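Local coordinates for virulence protein STM3117 (PDB 3HUH) that is critically involved in replication of the bacterium inside host macrophages and may take part in biosynthesis and modification of the cell-wall peptidoglycan, at residues A[24-29]-A[65-70]; A[28-33]-A[82-87]; A[45-50]-A[59-64]; A[91-96]-A[138-143]. All coordinates share one frame; numbering follows the deposited sequence.

How the contacts relate
From the N terminus, strand 21-31 starts both contact 1 and contact 2. Contact 3 closes first, a short hairpin loop within the span that contact 1 completes when strand 64-70 returns beside 24-29. Contact 2 shares Val28 and Leu29 with contact 1 but closes later, at loop 82-87; contact 3 lies within its span too. Contact 4 comes afterwards in series, joining strands 88-93 and 137-142 of the second sheet. Contacts 1 and 3 share the first sheet, where Leu59 N bonds to Ile66 O. Contacts 1 and 4 lie on opposite sides of the chain's centre, about 19 Å apart between centres, yet Ile66 meets Phe91. Phe47 and Phe61 of contact 3 also reach Phe91, tying the sheets together.

Contact 1 of 4, residues A[24-29]-A[65-70]; sequences IDHLVL and KINLHQ
Leu29 and Ile66 pack where strands 24-29 and 65-70 run parallel, the pairing of the first and last strands in a βαβββ module of the vicinal oxygen chelate fold. The axes diverge by only 24°, and three sound backbone bonds, Asn67 N to Leu27 O, Leu29 N to Asn67 O and His69 N to Leu29 O, fix the register. Toward Lys65 the pairing loosens: Leu27 N is 3.5 Å from Lys65 O, a weak bond.

Followed outward, Leu29 first sets CB 4.1 Å from Leu68 CD2. Its CG then lies 3.7 Å from Ile66 CG2, and CD1 stays on the same methyl at 3.7 Å. Leu27 CD1 adds to this apolar face, beside Ile66. On the other face, extended Lys65 puts NZ 2.9 Å from Asn67 OD1, in the carbonyl plane on a lone pair, and Phe52 provides a cation-pi partner. On the same face as Lys65 and Asn67, Val28 CG1, anti to its backbone N (chi1 178°), makes a CH-pi contact with His69: the methyl stands 3.5 Å from the ring centroid, 8° off the normal.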
loop_
_atom_site.group_PDB
_atom_site.type_symbol
_atom_site.label_atom_id
_atom_site.label_comp_id
_atom_site.label_asym_id
_atom_site.label_seq_id
_atom_site.Cartn_x
_atom_site.Cartn_y
_atom_site.Cartn_z
ATOM N N ILE A 24 -1.334 -1.421 -8.037
ATOM C CA ILE A 24 -1.847 -1.760 -6.714
ATOM C C ILE A 24 -3.329 -1.383 -6.797
ATOM O O ILE A 24 -3.665 -0.313 -7.309
ATOM C CB ILE A 24 -1.170 -0.909 -5.616
ATOM C CG1 ILE A 24 0.270 -1.384 -5.403
ATOM C CG2 ILE A 24 -1.977 -0.979 -4.319
ATOM C CD1 ILE A 24 1.115 -0.412 -4.577
ATOM N N ASP A 25 -4.210 -2.262 -6.331
ATOM C CA ASP A 25 -5.644 -1.980 -6.358
ATOM C C ASP A 25 -6.073 -1.399 -5.021
ATOM O O ASP A 25 -6.833 -0.431 -4.954
ATOM C CB ASP A 25 -6.453 -3.254 -6.591
ATOM C CG ASP A 25 -7.931 -2.971 -6.776
ATOM O OD1 ASP A 25 -8.288 -2.420 -7.833
ATOM O OD2 ASP A 25 -8.735 -3.289 -5.875
ATOM N N HIS A 26 -5.595 -2.018 -3.952
ATOM C CA HIS A 26 -5.946 -1.578 -2.616
ATOM C C HIS A 26 -5.008 -2.208 -1.608
ATOM O O HIS A 26 -4.143 -3.013 -1.958
ATOM C CB HIS A 26 -7.400 -1.969 -2.300
ATOM C CG HIS A 26 -7.679 -3.442 -2.390
ATOM N ND1 HIS A 26 -7.392 -4.326 -1.371
ATOM C CD2 HIS A 26 -8.251 -4.178 -3.374
ATOM C CE1 HIS A 26 -7.780 -5.542 -1.722
ATOM N NE2 HIS A 26 -8.303 -5.479 -2.933
ATOM N N LEU A 27 -5.170 -1.813 -0.355
ATOM C CA LEU A 27 -4.370 -2.359 0.720
ATOM C C LEU A 27 -5.192 -2.209 1.983
ATOM O O LEU A 27 -6.170 -1.460 2.014
ATOM C CB LEU A 27 -3.029 -1.623 0.835
ATOM C CG LEU A 27 -3.027 -0.118 1.088
ATOM C CD1 LEU A 27 -3.158 0.164 2.565
ATOM C CD2 LEU A 27 -1.730 0.465 0.567
ATOM N N VAL A 28 -4.804 -2.933 3.021
ATOM C CA VAL A 28 -5.526 -2.891 4.277
ATOM C C VAL A 28 -4.716 -2.269 5.402
ATOM O O VAL A 28 -3.570 -2.651 5.651
ATOM C CB VAL A 28 -5.953 -4.310 4.729
ATOM C CG1 VAL A 28 -6.663 -4.241 6.077
ATOM C CG2 VAL A 28 -6.872 -4.937 3.694
ATOM N N LEU A 29 -5.319 -1.293 6.068
ATOM C CA LEU A 29 -4.690 -0.654 7.209
ATOM C C LEU A 29 -5.408 -1.171 8.445
ATOM O O LEU A 29 -6.636 -1.206 8.481
ATOM C CB LEU A 29 -4.836 0.873 7.152
ATOM C CG LEU A 29 -4.019 1.640 6.112
ATOM C CD1 LEU A 29 -4.303 3.137 6.248
ATOM C CD2 LEU A 29 -2.530 1.360 6.328
ATOM N N LYS A 65 -8.361 2.085 -3.416
ATOM C CA LYS A 65 -8.997 2.225 -2.116
ATOM C C LYS A 65 -8.162 1.620 -1.001
ATOM O O LYS A 65 -7.254 0.826 -1.248
ATOM C CB LYS A 65 -10.402 1.601 -2.107
ATOM C CG LYS A 65 -10.462 0.074 -2.158
ATOM C CD LYS A 65 -11.878 -0.403 -1.816
ATOM C CE LYS A 65 -12.024 -1.912 -1.961
ATOM N NZ LYS A 65 -13.145 -2.409 -1.104
ATOM N N ILE A 66 -8.453 2.040 0.222
ATOM C CA ILE A 66 -7.783 1.512 1.396
ATOM C C ILE A 66 -8.868 0.892 2.267
ATOM O O ILE A 66 -9.784 1.582 2.715
ATOM C CB ILE A 66 -7.062 2.622 2.185
ATOM C CG1 ILE A 66 -5.836 3.089 1.396
ATOM C CG2 ILE A 66 -6.660 2.110 3.569
ATOM C CD1 ILE A 66 -5.138 4.271 1.999
ATOM N N ASN A 67 -8.789 -0.418 2.463
ATOM C CA ASN A 67 -9.757 -1.095 3.311
ATOM C C ASN A 67 -9.279 -0.946 4.745
ATOM O O ASN A 67 -8.072 -0.953 5.017
ATOM C CB ASN A 67 -9.874 -2.577 2.952
ATOM C CG ASN A 67 -10.591 -2.803 1.643
ATOM O OD1 ASN A 67 -11.462 -2.014 1.255
ATOM N ND2 ASN A 67 -10.257 -3.898 0.966
ATOM N N LEU A 68 -10.220 -0.798 5.666
ATOM C CA LEU A 68 -9.865 -0.640 7.059
ATOM C C LEU A 68 -10.273 -1.833 7.906
ATOM O O LEU A 68 -11.344 -2.406 7.710
ATOM C CB LEU A 68 -10.523 0.624 7.635
ATOM C CG LEU A 68 -10.218 1.933 6.904
ATOM C CD1 LEU A 68 -11.009 3.071 7.540
ATOM C CD2 LEU A 68 -8.717 2.225 6.956
ATOM N N HIS A 69 -9.389 -2.218 8.824
ATOM C CA HIS A 69 -9.657 -3.294 9.784
ATOM C C HIS A 69 -9.433 -2.650 11.146
ATOM O O HIS A 69 -8.407 -2.001 11.370
ATOM C CB HIS A 69 -8.650 -4.445 9.688
ATOM C CG HIS A 69 -8.903 -5.418 8.578
ATOM N ND1 HIS A 69 -9.892 -5.254 7.633
ATOM C CD2 HIS A 69 -8.261 -6.566 8.256
ATOM C CE1 HIS A 69 -9.848 -6.260 6.776
ATOM N NE2 HIS A 69 -8.867 -7.069 7.132
ATOM N N GLN A 70 -10.376 -2.811 12.062
ATOM C CA GLN A 70 -10.179 -2.249 13.388
ATOM C C GLN A 70 -9.626 -3.359 14.278
ATOM O O GLN A 70 -9.991 -4.526 14.130
ATOM C CB GLN A 70 -11.500 -1.724 13.953
ATOM C CG GLN A 70 -11.389 -1.104 15.334
ATOM C CD GLN A 70 -12.624 -0.297 15.703
ATOM O OE1 GLN A 70 -12.825 0.811 15.210
ATOM N NE2 GLN A 70 -13.470 -0.863 16.563
#

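Contact 2 of 4, residues A[28-33]-A[82-87]; sequences VLTVSD and PTPGSA
Thr30 turns OG1 anti to its carbonyl carbon (chi1 -64°), which leaves CG2 anti to the backbone N, and both branches approach Pro82 CB: OG1 at 3.8 Å and CG2 at 4.2 Å. Leu29, the preceding residue, extends to the other side of the strand, where its CD2 presses on Ala87 CB at 3.5 Å, tighter than usual van der Waals contact.

Between these two points no direct hydrogen bond joins the segments. Thr30 O instead receives a CA-H contact from Pro84, with CA 3.2 Å from that oxygen, while CB and CG of the same proline ring lie close to it as well. Two waters complete the seam. One accepts from Thr30 N and donates to Thr83 O; the other donates to Thr30 O at 2.7 Å and accepts from Gly85 N. Thr30 N and O are thus linked through water to a loop with no regular strand.

That loop is a type II turn from Thr83 to Ser86, with Gly85 at positive phi (81°). Thr83 O draws Ser86 OG to 2.7 Å, on a lone pair, besides accepting from Ser86 N, and Gly85 O bonds to Ser80 OG of the second subunit. The turn flanks strand 21-31, whose residues Leu29 and Val31 also bond to strand 64-70, while helix 34-43 packs on Leu29 through Tyr41.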
loop_
_atom_site.group_PDB
_atom_site.type_symbol
_atom_site.label_atom_id
_atom_site.label_comp_id
_atom_site.label_asym_id
_atom_site.label_seq_id
_atom_site.Cartn_x
_atom_site.Cartn_y
_atom_site.Cartn_z
ATOM N N VAL A 28 -4.804 -2.933 3.021
ATOM C CA VAL A 28 -5.526 -2.891 4.277
ATOM C C VAL A 28 -4.716 -2.269 5.402
ATOM O O VAL A 28 -3.570 -2.651 5.651
ATOM C CB VAL A 28 -5.953 -4.310 4.729
ATOM C CG1 VAL A 28 -6.663 -4.241 6.077
ATOM C CG2 VAL A 28 -6.872 -4.937 3.694
ATOM N N LEU A 29 -5.319 -1.293 6.068
ATOM C CA LEU A 29 -4.690 -0.654 7.209
ATOM C C LEU A 29 -5.408 -1.171 8.445
ATOM O O LEU A 29 -6.636 -1.206 8.481
ATOM C CB LEU A 29 -4.836 0.873 7.152
ATOM C CG LEU A 29 -4.019 1.640 6.112
ATOM C CD1 LEU A 29 -4.303 3.137 6.248
ATOM C CD2 LEU A 29 -2.530 1.360 6.328
ATOM N N THR A 30 -4.643 -1.599 9.444
ATOM C CA THR A 30 -5.228 -2.066 10.693
ATOM C C THR A 30 -5.103 -0.883 11.642
ATOM O O THR A 30 -4.005 -0.386 11.895
ATOM C CB THR A 30 -4.480 -3.294 11.228
ATOM O OG1 THR A 30 -4.639 -4.362 10.289
ATOM C CG2 THR A 30 -5.048 -3.730 12.585
ATOM N N VAL A 31 -6.239 -0.433 12.162
ATOM C CA VAL A 31 -6.266 0.744 13.022
ATOM C C VAL A 31 -6.938 0.540 14.377
ATOM O O VAL A 31 -7.734 -0.384 14.560
ATOM C CB VAL A 31 -6.967 1.911 12.282
ATOM C CG1 VAL A 31 -6.225 2.215 10.985
ATOM C CG2 VAL A 31 -8.413 1.549 11.982
ATOM N N SER A 32 -6.614 1.410 15.331
ATOM C CA SER A 32 -7.209 1.305 16.661
ATOM C C SER A 32 -8.673 1.741 16.660
ATOM O O SER A 32 -9.513 1.127 17.325
ATOM C CB SER A 32 -6.406 2.130 17.678
ATOM O OG SER A 32 -6.396 3.509 17.355
ATOM N N ASP A 33 -8.983 2.789 15.902
ATOM C CA ASP A 33 -10.349 3.294 15.830
ATOM C C ASP A 33 -10.711 3.752 14.416
ATOM O O ASP A 33 -10.239 4.788 13.942
ATOM C CB ASP A 33 -10.528 4.460 16.803
ATOM C CG ASP A 33 -11.975 4.887 16.929
ATOM O OD1 ASP A 33 -12.752 4.168 17.594
ATOM O OD2 ASP A 33 -12.343 5.925 16.348
ATOM N N PRO A 82 -0.596 -7.941 11.869
ATOM C CA PRO A 82 -1.393 -6.714 11.724
ATOM C C PRO A 82 -0.924 -5.730 12.785
ATOM O O PRO A 82 -0.980 -6.032 13.975
ATOM C CB PRO A 82 -2.823 -7.198 11.976
ATOM C CG PRO A 82 -2.776 -8.640 11.562
ATOM C CD PRO A 82 -1.467 -9.093 12.148
ATOM N N THR A 83 -0.491 -4.551 12.358
ATOM C CA THR A 83 0.046 -3.575 13.287
ATOM C C THR A 83 -0.312 -2.126 12.975
ATOM O O THR A 83 0.040 -1.601 11.919
ATOM C CB THR A 83 1.592 -3.682 13.317
ATOM O OG1 THR A 83 1.982 -5.032 13.614
ATOM C CG2 THR A 83 2.182 -2.734 14.363
ATOM N N PRO A 84 -1.020 -1.455 13.895
ATOM C CA PRO A 84 -1.369 -0.053 13.637
ATOM C C PRO A 84 -0.072 0.758 13.604
ATOM O O PRO A 84 0.832 0.514 14.407
ATOM C CB PRO A 84 -2.235 0.315 14.842
ATOM C CG PRO A 84 -2.910 -0.988 15.175
ATOM C CD PRO A 84 -1.758 -1.975 15.062
ATOM N N GLY A 85 0.026 1.700 12.668
ATOM C CA GLY A 85 1.218 2.529 12.565
ATOM C C GLY A 85 2.400 1.914 11.832
ATOM O O GLY A 85 3.504 2.460 11.868
ATOM N N SER A 86 2.178 0.793 11.155
ATOM C CA SER A 86 3.242 0.110 10.425
ATOM C C SER A 86 3.296 0.463 8.937
ATOM O O SER A 86 4.179 -0.012 8.216
ATOM C CB SER A 86 3.087 -1.409 10.574
ATOM O OG SER A 86 1.887 -1.874 9.978
ATOM N N ALA A 87 2.360 1.288 8.476
ATOM C CA ALA A 87 2.329 1.675 7.071
ATOM C C ALA A 87 3.172 2.908 6.769
ATOM O O ALA A 87 3.289 3.821 7.593
ATOM C CB ALA A 87 0.889 1.908 6.619
HETATM O O HOH W 1 -1.628 -1.259 9.147
HETATM O O HOH W 2 -2.283 1.225 10.522
#

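Contact 3 of 4, residues A[45-50]-A[59-64]; sequences LGFSAV and LIFGAQ
The rings of Phe47 and Phe61 form an offset stack, with centroids 4.5 Å apart and planes 16° from parallel. On one face of the Phe47 ring, Phe61 CB stands 3.4 Å above the plane, displaced toward the rim and within CH-pi reach; on the opposite face sits Leu45 CB, likewise near the rim. The Phe61 ring takes Phe47 CZ on one face, 3.7 Å above its plane, and the backbone carbon of Gln64 approaches the other, also off centre. Both rings also meet Phe91 edge-to-face, which joins the pair to the second sheet.

The two side chains lie side by side and point the same way, although their first torsions differ. Phe61 places CG between its backbone N and carbonyl carbon (chi1 63°), whereas CG of Phe47 is anti to the carbonyl carbon. Leu59 crosses Phe47 at about a right angle, with CB 4.0 Å from Phe47 CD2, and its CD2 meets Ala49 CB. On the side of the sheet that carries Ile60, Val50 CG1 lies 3.8 Å from Ile60 CG1, these two side chains also crossing at about a right angle.

In the backbone, Ser48 and Ile60 form an antiparallel hydrogen-bonded pair. Ile60 N lies 2.8 Å from Ser48 O in an almost straight bond (174° at the hydrogen), and Ser48 N returns one to Ile60 O at 3.1 Å. Ala49 and Leu59 follow as a non-hydrogen-bonded pair. This hairpin supplies the edge strand 48-52 and its inner neighbour 56-61 to the first βαβββ module of this vicinal oxygen chelate protein.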
loop_
_atom_site.group_PDB
_atom_site.type_symbol
_atom_site.label_atom_id
_atom_site.label_comp_id
_atom_site.label_asym_id
_atom_site.label_seq_id
_atom_site.Cartn_x
_atom_site.Cartn_y
_atom_site.Cartn_z
ATOM N N LEU A 45 -6.857 14.287 3.693
ATOM C CA LEU A 45 -6.525 13.814 2.351
ATOM C C LEU A 45 -7.662 13.895 1.339
ATOM O O LEU A 45 -7.447 13.688 0.148
ATOM C CB LEU A 45 -6.007 12.371 2.407
ATOM C CG LEU A 45 -4.596 12.116 2.951
ATOM C CD1 LEU A 45 -3.587 12.872 2.107
ATOM C CD2 LEU A 45 -4.495 12.545 4.400
ATOM N N GLY A 46 -8.873 14.177 1.803
ATOM C CA GLY A 46 -9.992 14.275 0.882
ATOM C C GLY A 46 -10.543 12.964 0.361
ATOM O O GLY A 46 -11.233 12.943 -0.663
ATOM N N PHE A 47 -10.246 11.861 1.040
ATOM C CA PHE A 47 -10.769 10.561 0.612
ATOM C C PHE A 47 -12.260 10.470 0.945
ATOM O O PHE A 47 -12.794 11.307 1.679
ATOM C CB PHE A 47 -10.032 9.422 1.324
ATOM C CG PHE A 47 -8.579 9.287 0.942
ATOM C CD1 PHE A 47 -8.000 10.110 -0.023
ATOM C CD2 PHE A 47 -7.793 8.312 1.542
ATOM C CE1 PHE A 47 -6.656 9.952 -0.378
ATOM C CE2 PHE A 47 -6.449 8.148 1.194
ATOM C CZ PHE A 47 -5.881 8.970 0.231
ATOM N N SER A 48 -12.928 9.448 0.422
ATOM C CA SER A 48 -14.356 9.261 0.677
ATOM C C SER A 48 -14.623 7.886 1.278
ATOM O O SER A 48 -14.316 6.866 0.663
ATOM C CB SER A 48 -15.160 9.413 -0.615
ATOM O OG SER A 48 -15.005 10.709 -1.165
ATOM N N ALA A 49 -15.203 7.859 2.473
ATOM C CA ALA A 49 -15.496 6.594 3.139
ATOM C C ALA A 49 -16.758 5.917 2.612
ATOM O O ALA A 49 -17.751 6.578 2.295
ATOM C CB ALA A 49 -15.613 6.807 4.657
ATOM N N VAL A 50 -16.705 4.591 2.509
ATOM C CA VAL A 50 -17.847 3.803 2.051
ATOM C C VAL A 50 -17.933 2.531 2.880
ATOM O O VAL A 50 -16.997 2.188 3.608
ATOM C CB VAL A 50 -17.724 3.378 0.575
ATOM C CG1 VAL A 50 -17.662 4.600 -0.321
ATOM C CG2 VAL A 50 -16.502 2.487 0.386
ATOM N N LEU A 59 -11.812 3.501 2.209
ATOM C CA LEU A 59 -11.602 4.892 1.852
ATOM C C LEU A 59 -11.264 4.884 0.377
ATOM O O LEU A 59 -10.258 4.307 -0.041
ATOM C CB LEU A 59 -10.446 5.486 2.655
ATOM C CG LEU A 59 -10.751 5.701 4.142
ATOM C CD1 LEU A 59 -9.455 5.870 4.908
ATOM C CD2 LEU A 59 -11.665 6.913 4.315
ATOM N N ILE A 60 -12.136 5.507 -0.406
ATOM C CA ILE A 60 -11.986 5.592 -1.848
ATOM C C ILE A 60 -11.199 6.828 -2.270
ATOM O O ILE A 60 -11.411 7.914 -1.737
ATOM C CB ILE A 60 -13.379 5.678 -2.530
ATOM C CG1 ILE A 60 -14.270 4.525 -2.058
ATOM C CG2 ILE A 60 -13.229 5.730 -4.037
ATOM C CD1 ILE A 60 -13.691 3.154 -2.298
ATOM N N PHE A 61 -10.291 6.656 -3.228
ATOM C CA PHE A 61 -9.518 7.764 -3.783
ATOM C C PHE A 61 -9.042 7.331 -5.160
ATOM O O PHE A 61 -8.649 6.183 -5.349
ATOM C CB PHE A 61 -8.335 8.143 -2.876
ATOM C CG PHE A 61 -7.319 7.062 -2.711
ATOM C CD1 PHE A 61 -6.225 6.978 -3.571
ATOM C CD2 PHE A 61 -7.445 6.127 -1.691
ATOM C CE1 PHE A 61 -5.275 5.978 -3.413
ATOM C CE2 PHE A 61 -6.498 5.122 -1.528
ATOM C CZ PHE A 61 -5.412 5.047 -2.388
ATOM N N GLY A 62 -9.086 8.246 -6.123
ATOM C CA GLY A 62 -8.687 7.894 -7.474
ATOM C C GLY A 62 -9.452 6.645 -7.879
ATOM O O GLY A 62 -10.668 6.566 -7.690
ATOM N N ALA A 63 -8.737 5.665 -8.420
ATOM C CA ALA A 63 -9.343 4.406 -8.831
ATOM C C ALA A 63 -8.814 3.291 -7.936
ATOM O O ALA A 63 -8.700 2.138 -8.352
ATOM C CB ALA A 63 -9.006 4.116 -10.289
ATOM N N GLN A 64 -8.501 3.643 -6.693
ATOM C CA GLN A 64 -7.980 2.677 -5.738
ATOM C C GLN A 64 -8.736 2.852 -4.429
ATOM O O GLN A 64 -9.666 3.654 -4.347
ATOM C CB GLN A 64 -6.479 2.923 -5.516
ATOM C CG GLN A 64 -5.605 2.704 -6.768
ATOM C CD GLN A 64 -4.158 3.179 -6.594
ATOM O OE1 GLN A 64 -3.902 4.358 -6.353
ATOM N NE2 GLN A 64 -3.209 2.258 -6.730
#

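Contact 4 of 4, residues A[91-96]-A[138-143]; sequences FITSTP and IEISQY
Between Thr93 O and Tyr143 N a water takes the place of the next direct backbone bond, donating to the carbonyl at 2.9 Å and accepting from the amide. Up to this point strands 91-93 and 138-142 pair in parallel, as the first and last strands of the second βαβββ module of the vicinal oxygen chelate fold. Three short bonds hold the register: Phe91 N to Glu139 O at 2.7 Å, Ser141 N to Phe91 O, and Thr93 N to Ser141 O. The 37° between the axes is consistent with the strands separating here, leaving the water to bridge them.

Side chains flank this backbone on both faces. Phe91 receives Ile138 CG2 in the plane of its ring, at the edge, 3.8 Å from CD2. On the opposite face from Phe91, Ile92 CD1 lies 3.6 Å from Tyr143 CE1; the Tyr143 hydroxyl is held by Thr122 N and by Asp25 of the second subunit. Thr93 OG1, anti to the backbone N (chi1 -178°), accepts from Thr95 N at 3.0 Å in an ST turn and also bonds to Ile20 O of the second subunit, while Thr93 CG2 sits 3.4 Å from Ser141 O.

Past the water, the extended Gln142 side chain reaches the start of helix 97-106. Its OE1 bonds to Ile97 N, and the same oxygen lies 3.7 Å from Pro96 CA.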
loop_
_atom_site.group_PDB
_atom_site.type_symbol
_atom_site.label_atom_id
_atom_site.label_comp_id
_atom_site.label_asym_id
_atom_site.label_seq_id
_atom_site.Cartn_x
_atom_site.Cartn_y
_atom_site.Cartn_z
ATOM N N PHE A 91 1.330 9.121 -1.593
ATOM C CA PHE A 91 0.198 9.451 -2.451
ATOM C C PHE A 91 0.577 10.608 -3.362
ATOM O O PHE A 91 1.201 11.573 -2.915
ATOM C CB PHE A 91 -1.001 9.873 -1.600
ATOM C CG PHE A 91 -1.559 8.775 -0.748
ATOM C CD1 PHE A 91 -2.336 7.768 -1.311
ATOM C CD2 PHE A 91 -1.294 8.735 0.615
ATOM C CE1 PHE A 91 -2.841 6.736 -0.523
ATOM C CE2 PHE A 91 -1.791 7.709 1.411
ATOM C CZ PHE A 91 -2.566 6.707 0.844
ATOM N N ILE A 92 0.213 10.512 -4.637
ATOM C CA ILE A 92 0.508 11.592 -5.568
ATOM C C ILE A 92 -0.666 12.555 -5.603
ATOM O O ILE A 92 -1.830 12.142 -5.677
ATOM C CB ILE A 92 0.735 11.084 -7.009
ATOM C CG1 ILE A 92 1.927 10.128 -7.047
ATOM C CG2 ILE A 92 0.954 12.272 -7.948
ATOM C CD1 ILE A 92 3.225 10.723 -6.531
ATOM N N THR A 93 -0.354 13.842 -5.546
ATOM C CA THR A 93 -1.376 14.872 -5.597
ATOM C C THR A 93 -1.190 15.698 -6.865
ATOM O O THR A 93 -0.078 15.809 -7.379
ATOM C CB THR A 93 -1.297 15.823 -4.383
ATOM O OG1 THR A 93 -2.355 16.786 -4.466
ATOM C CG2 THR A 93 0.038 16.561 -4.360
ATOM N N SER A 94 -2.290 16.259 -7.366
ATOM C CA SER A 94 -2.255 17.103 -8.554
ATOM C C SER A 94 -2.327 18.561 -8.101
ATOM O O SER A 94 -2.274 19.492 -8.908
ATOM C CB SER A 94 -3.429 16.772 -9.487
ATOM O OG SER A 94 -4.667 16.786 -8.800
ATOM N N THR A 95 -2.447 18.745 -6.791
ATOM C CA THR A 95 -2.510 20.073 -6.192
ATOM C C THR A 95 -1.073 20.571 -6.022
ATOM O O THR A 95 -0.189 19.797 -5.657
ATOM C CB THR A 95 -3.195 19.997 -4.808
ATOM O OG1 THR A 95 -4.530 19.497 -4.965
ATOM C CG2 THR A 95 -3.243 21.366 -4.140
ATOM N N PRO A 96 -0.811 21.862 -6.311
ATOM C CA PRO A 96 0.562 22.364 -6.148
ATOM C C PRO A 96 1.044 22.000 -4.741
ATOM O O PRO A 96 0.363 22.287 -3.757
ATOM C CB PRO A 96 0.402 23.869 -6.343
ATOM C CG PRO A 96 -0.738 23.956 -7.323
ATOM C CD PRO A 96 -1.714 22.932 -6.772
ATOM N N ILE A 138 2.654 9.133 6.155
ATOM C CA ILE A 138 1.985 9.469 4.907
ATOM C C ILE A 138 2.806 10.513 4.164
ATOM O O ILE A 138 3.022 11.619 4.656
ATOM C CB ILE A 138 0.570 10.025 5.164
ATOM C CG1 ILE A 138 -0.241 9.023 5.998
ATOM C CG2 ILE A 138 -0.116 10.322 3.839
ATOM C CD1 ILE A 138 -0.366 7.637 5.384
ATOM N N GLU A 139 3.269 10.131 2.980
ATOM C CA GLU A 139 4.075 10.989 2.129
ATOM C C GLU A 139 3.156 11.492 1.020
ATOM O O GLU A 139 2.631 10.699 0.242
ATOM C CB GLU A 139 5.237 10.169 1.540
ATOM C CG GLU A 139 6.235 10.952 0.684
ATOM C CD GLU A 139 7.318 10.066 0.067
ATOM O OE1 GLU A 139 7.387 8.866 0.413
ATOM O OE2 GLU A 139 8.110 10.570 -0.767
ATOM N N ILE A 140 2.930 12.801 0.972
ATOM C CA ILE A 140 2.083 13.391 -0.066
ATOM C C ILE A 140 3.042 14.073 -1.035
ATOM O O ILE A 140 3.817 14.953 -0.642
ATOM C CB ILE A 140 1.087 14.404 0.525
ATOM C CG1 ILE A 140 0.204 13.701 1.561
ATOM C CG2 ILE A 140 0.210 14.971 -0.577
ATOM C CD1 ILE A 140 -0.626 14.627 2.416
ATOM N N SER A 141 2.986 13.677 -2.303
ATOM C CA SER A 141 3.933 14.202 -3.280
ATOM C C SER A 141 3.384 14.648 -4.629
ATOM O O SER A 141 2.354 14.170 -5.089
ATOM C CB SER A 141 5.006 13.137 -3.523
ATOM O OG SER A 141 5.386 12.514 -2.306
ATOM N N GLN A 142 4.102 15.571 -5.260
ATOM C CA GLN A 142 3.740 16.062 -6.582
ATOM C C GLN A 142 4.948 15.838 -7.482
ATOM O O GLN A 142 6.083 16.126 -7.086
ATOM C CB GLN A 142 3.406 17.556 -6.543
ATOM C CG GLN A 142 3.201 18.159 -7.925
ATOM C CD GLN A 142 2.916 19.644 -7.876
ATOM O OE1 GLN A 142 3.508 20.375 -7.082
ATOM N NE2 GLN A 142 2.014 20.101 -8.738
ATOM N N TYR A 143 4.716 15.312 -8.680
ATOM C CA TYR A 143 5.818 15.081 -9.604
ATOM C C TYR A 143 6.358 16.400 -10.140
ATOM O O TYR A 143 5.533 17.300 -10.406
ATOM C CB TYR A 143 5.371 14.197 -10.774
ATOM C CG TYR A 143 5.618 12.727 -10.538
ATOM C CD1 TYR A 143 4.657 11.923 -9.931
ATOM C CD2 TYR A 143 6.844 12.152 -10.872
ATOM C CE1 TYR A 143 4.915 10.577 -9.656
ATOM C CE2 TYR A 143 7.113 10.815 -10.603
ATOM C CZ TYR A 143 6.143 10.036 -9.993
ATOM O OH TYR A 143 6.422 8.721 -9.724
HETATM O O HOH W 3 1.847 15.149 -9.393
#